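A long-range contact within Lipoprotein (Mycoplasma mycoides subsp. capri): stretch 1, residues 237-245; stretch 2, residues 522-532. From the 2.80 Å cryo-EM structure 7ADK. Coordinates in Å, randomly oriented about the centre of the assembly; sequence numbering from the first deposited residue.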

# COMPACT_ATOMS: atom_id res chain seq x y z
N LEU B 237 40.42 0.88 41.05
CA LEU B 237 39.33 1.89 41.09
C LEU B 237 39.05 2.61 39.74
O LEU B 237 38.33 3.60 39.69
CB LEU B 237 39.54 2.86 42.28
CG LEU B 237 39.85 2.19 43.65
CD1 LEU B 237 40.03 3.26 44.72
CD2 LEU B 237 38.77 1.23 44.12
N LYS B 238 39.62 2.09 38.65
CA LYS B 238 39.84 2.73 37.35
C LYS B 238 39.62 1.72 36.21
O LYS B 238 40.03 0.57 36.32
CB LYS B 238 41.29 3.26 37.37
CG LYS B 238 41.79 4.05 36.15
CD LYS B 238 43.28 4.38 36.33
CE LYS B 238 43.86 5.26 35.23
NZ LYS B 238 43.52 6.67 35.37
N GLY B 239 39.06 2.21 35.10
CA GLY B 239 38.84 1.51 33.83
C GLY B 239 37.37 1.33 33.42
O GLY B 239 36.46 1.48 34.23
N PHE B 240 37.15 0.95 32.17
CA PHE B 240 35.87 0.58 31.55
C PHE B 240 35.88 -0.80 30.91
O PHE B 240 36.84 -1.17 30.25
CB PHE B 240 35.52 1.55 30.42
CG PHE B 240 34.91 2.89 30.73
CD1 PHE B 240 34.21 3.11 31.93
CD2 PHE B 240 34.87 3.85 29.71
CE1 PHE B 240 33.46 4.27 32.08
CE2 PHE B 240 34.11 5.02 29.87
CZ PHE B 240 33.37 5.20 31.04
N THR B 241 34.76 -1.51 30.98
CA THR B 241 34.54 -2.75 30.22
C THR B 241 33.48 -2.51 29.14
O THR B 241 32.33 -2.25 29.46
CB THR B 241 34.10 -3.89 31.15
OG1 THR B 241 35.09 -4.12 32.13
CG2 THR B 241 33.92 -5.20 30.40
N LEU B 242 33.85 -2.66 27.87
CA LEU B 242 32.97 -2.60 26.71
C LEU B 242 32.64 -4.03 26.25
O LEU B 242 33.57 -4.79 26.00
CB LEU B 242 33.68 -1.78 25.63
CG LEU B 242 32.93 -1.71 24.29
CD1 LEU B 242 32.97 -0.30 23.74
CD2 LEU B 242 33.55 -2.64 23.25
N PRO B 243 31.37 -4.45 26.20
CA PRO B 243 30.98 -5.85 25.97
C PRO B 243 30.69 -6.20 24.50
O PRO B 243 30.32 -5.35 23.71
CB PRO B 243 29.72 -6.02 26.81
CG PRO B 243 29.06 -4.67 26.62
CD PRO B 243 30.22 -3.69 26.64
N VAL B 244 30.79 -7.49 24.16
CA VAL B 244 30.55 -8.02 22.80
C VAL B 244 29.91 -9.43 22.78
O VAL B 244 29.66 -10.00 21.73
CB VAL B 244 31.87 -7.95 22.01
CG1 VAL B 244 32.88 -8.99 22.48
CG2 VAL B 244 31.70 -8.03 20.50
N TYR B 245 29.62 -10.00 23.95
CA TYR B 245 29.21 -11.40 24.12
C TYR B 245 27.74 -11.72 23.77
O TYR B 245 27.08 -12.49 24.47
CB TYR B 245 29.57 -11.82 25.55
N LEU B 522 41.19 5.91 25.94
CA LEU B 522 42.18 5.75 27.01
C LEU B 522 41.61 5.26 28.36
O LEU B 522 42.37 4.98 29.28
CB LEU B 522 42.97 7.07 27.13
CG LEU B 522 42.18 8.28 27.67
CD1 LEU B 522 42.48 8.58 29.13
CD2 LEU B 522 42.49 9.54 26.89
N LEU B 523 40.27 5.16 28.48
CA LEU B 523 39.56 4.65 29.66
C LEU B 523 39.18 3.16 29.56
O LEU B 523 38.78 2.58 30.56
CB LEU B 523 38.33 5.53 29.96
CG LEU B 523 38.57 7.05 29.96
CD1 LEU B 523 37.27 7.80 30.20
CD2 LEU B 523 39.58 7.48 31.02
N ASP B 524 39.29 2.51 28.40
CA ASP B 524 39.06 1.06 28.28
C ASP B 524 40.09 0.22 29.06
O ASP B 524 41.30 0.43 28.91
CB ASP B 524 39.06 0.66 26.79
CG ASP B 524 37.79 1.03 26.02
OD1 ASP B 524 36.68 0.62 26.45
OD2 ASP B 524 37.89 1.64 24.93
N SER B 525 39.65 -0.73 29.89
CA SER B 525 40.50 -1.47 30.84
C SER B 525 41.55 -2.36 30.17
O SER B 525 42.74 -2.24 30.43
CB SER B 525 39.67 -2.38 31.75
OG SER B 525 38.85 -1.65 32.62
N GLU B 526 41.09 -3.29 29.34
CA GLU B 526 41.90 -4.38 28.77
C GLU B 526 41.52 -4.69 27.32
O GLU B 526 42.40 -4.97 26.52
CB GLU B 526 41.78 -5.61 29.69
CG GLU B 526 42.51 -6.86 29.19
CD GLU B 526 41.66 -7.80 28.31
OE1 GLU B 526 40.48 -7.52 28.04
OE2 GLU B 526 42.16 -8.89 27.96
N GLN B 527 40.25 -4.52 26.94
CA GLN B 527 39.78 -4.70 25.57
C GLN B 527 40.33 -3.65 24.59
O GLN B 527 40.17 -3.85 23.40
CB GLN B 527 38.25 -4.85 25.52
CG GLN B 527 37.40 -3.59 25.79
CD GLN B 527 37.34 -3.16 27.25
OE1 GLN B 527 37.79 -3.83 28.17
NE2 GLN B 527 36.82 -2.00 27.56
N LYS B 528 41.07 -2.62 25.03
CA LYS B 528 41.91 -1.82 24.11
C LYS B 528 43.05 -2.60 23.46
O LYS B 528 43.62 -2.15 22.47
CB LYS B 528 42.43 -0.53 24.77
CG LYS B 528 43.39 -0.75 25.95
CD LYS B 528 43.94 0.56 26.54
CE LYS B 528 44.78 1.35 25.52
NZ LYS B 528 45.51 2.47 26.14
N SER B 529 43.35 -3.80 23.95
CA SER B 529 44.15 -4.79 23.22
C SER B 529 43.47 -5.22 21.91
O SER B 529 44.12 -5.22 20.87
CB SER B 529 44.43 -6.00 24.11
OG SER B 529 43.24 -6.59 24.59
N LYS B 530 42.17 -5.52 21.92
CA LYS B 530 41.38 -5.85 20.72
C LYS B 530 41.00 -4.61 19.90
O LYS B 530 41.28 -4.55 18.71
CB LYS B 530 40.15 -6.68 21.11
CG LYS B 530 39.40 -7.15 19.86
CD LYS B 530 38.23 -8.08 20.19
CE LYS B 530 37.52 -8.45 18.88
NZ LYS B 530 36.36 -9.34 19.10
N TYR B 531 40.38 -3.62 20.53
CA TYR B 531 39.88 -2.40 19.88
C TYR B 531 40.94 -1.29 19.74
O TYR B 531 40.66 -0.10 19.91
CB TYR B 531 38.60 -1.95 20.59
CG TYR B 531 37.56 -3.05 20.64
CD1 TYR B 531 36.95 -3.48 19.45
CD2 TYR B 531 37.22 -3.65 21.87
CE1 TYR B 531 36.01 -4.52 19.48
CE2 TYR B 531 36.27 -4.69 21.90
CZ TYR B 531 35.67 -5.13 20.71
OH TYR B 531 34.76 -6.13 20.74
N ASN B 532 42.18 -1.69 19.45
CA ASN B 532 43.29 -0.81 19.13
C ASN B 532 42.99 0.00 17.86
O ASN B 532 42.39 -0.50 16.91
CB ASN B 532 44.56 -1.66 18.99
CG ASN B 532 45.81 -0.82 18.81
OD1 ASN B 532 46.01 0.21 19.43
ND2 ASN B 532 46.69 -1.22 17.94

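Two segments of one chain, at least 282 residues apart in sequence wherever they touch, meet in a small contact that buries 485 Å² with both sides summed. Stretch 1 has no regular helix or strand; its backbone is joined to stretch 2 by a single beta bridge, Phe 240 with Asp 524, whose CA atoms lie 4.6 Å apart. Along stretch 2, Leu 522 makes no contact, and the interface opens at Leu 523, in a 3-10 segment that begins earlier in the chain. The carbonyl of Leu 523 receives the amide of Phe 240: N of Phe 240 lies 2.8 Å from O of Leu 523, but the angle at the hydrogen is only 124°, so the bond is short yet weak. The same oxygen takes a CA-H...O contact from Gly 239, with CA of Gly 239 3.4 Å from O of Leu 523. The side chain of Leu 523 adds apolar packing, its CB 3.9 Å from CD2 of Phe 240, approaching that ring obliquely.

Asp 524 points its CA-to-CB bond away from stretch 1, but the end of the side chain comes nearer, bringing OD1 of Asp 524 to 3.9 Å from CB of Leu 242. This oxygen also accepts a hydrogen bond from the side-chain amide of Gln 527 within the same stretch (NE2 of Gln 527 to OD1 of Asp 524, 2.8 Å). Ser 525 supplies the return bond of the bridge: N of Ser 525 donates to O of Phe 240 over 2.9 Å at a nearly straight 165°. Its hydroxyl adds a weak bond, OG of Ser 525 to O of Phe 240, 3.1 Å. That hydroxyl also lies 3.4 Å from CA of Gly 239, a proximity that leaves no room for a side chain: an ideal CB on Gly 239 would fall 2.3 Å from OG of Ser 525. The backbone angles of Gly 239 call for glycine independently, since a CB would also be jammed against the carbonyl oxygen of Lys 238.

Glu 526 makes no contact across the interface. Gln 527 points toward stretch 1 and delivers a nearly linear bond, NE2 of Gln 527 to O of Phe 240, 2.8 Å and 177°. The Phe 240 carbonyl is therefore the hub, accepting from a backbone amide, a hydroxyl and a side-chain amide. NE2 of Gln 527 is also 3.1 Å from N of Leu 242, but both are donors and no bond forms; its two hydrogens instead serve O of Phe 240 across the interface and OD1 of Asp 524 within stretch 2, so the Asp 524 bond helps hold the side-chain amide that reaches across.

Lys 528 and Ser 529 lie out of reach. The backbone then turns, with N of Tyr 531 bonded to O of Gln 527 at 2.9 Å, and Tyr 531 points toward stretch 1. Its ring meets Leu 242 obliquely, CE2 of Tyr 531 3.7 Å from CD2 of Leu 242, while OH of Tyr 531 reaches within 3.6 Å of CG2 of Val 244. Asn 532 lies beyond the contact.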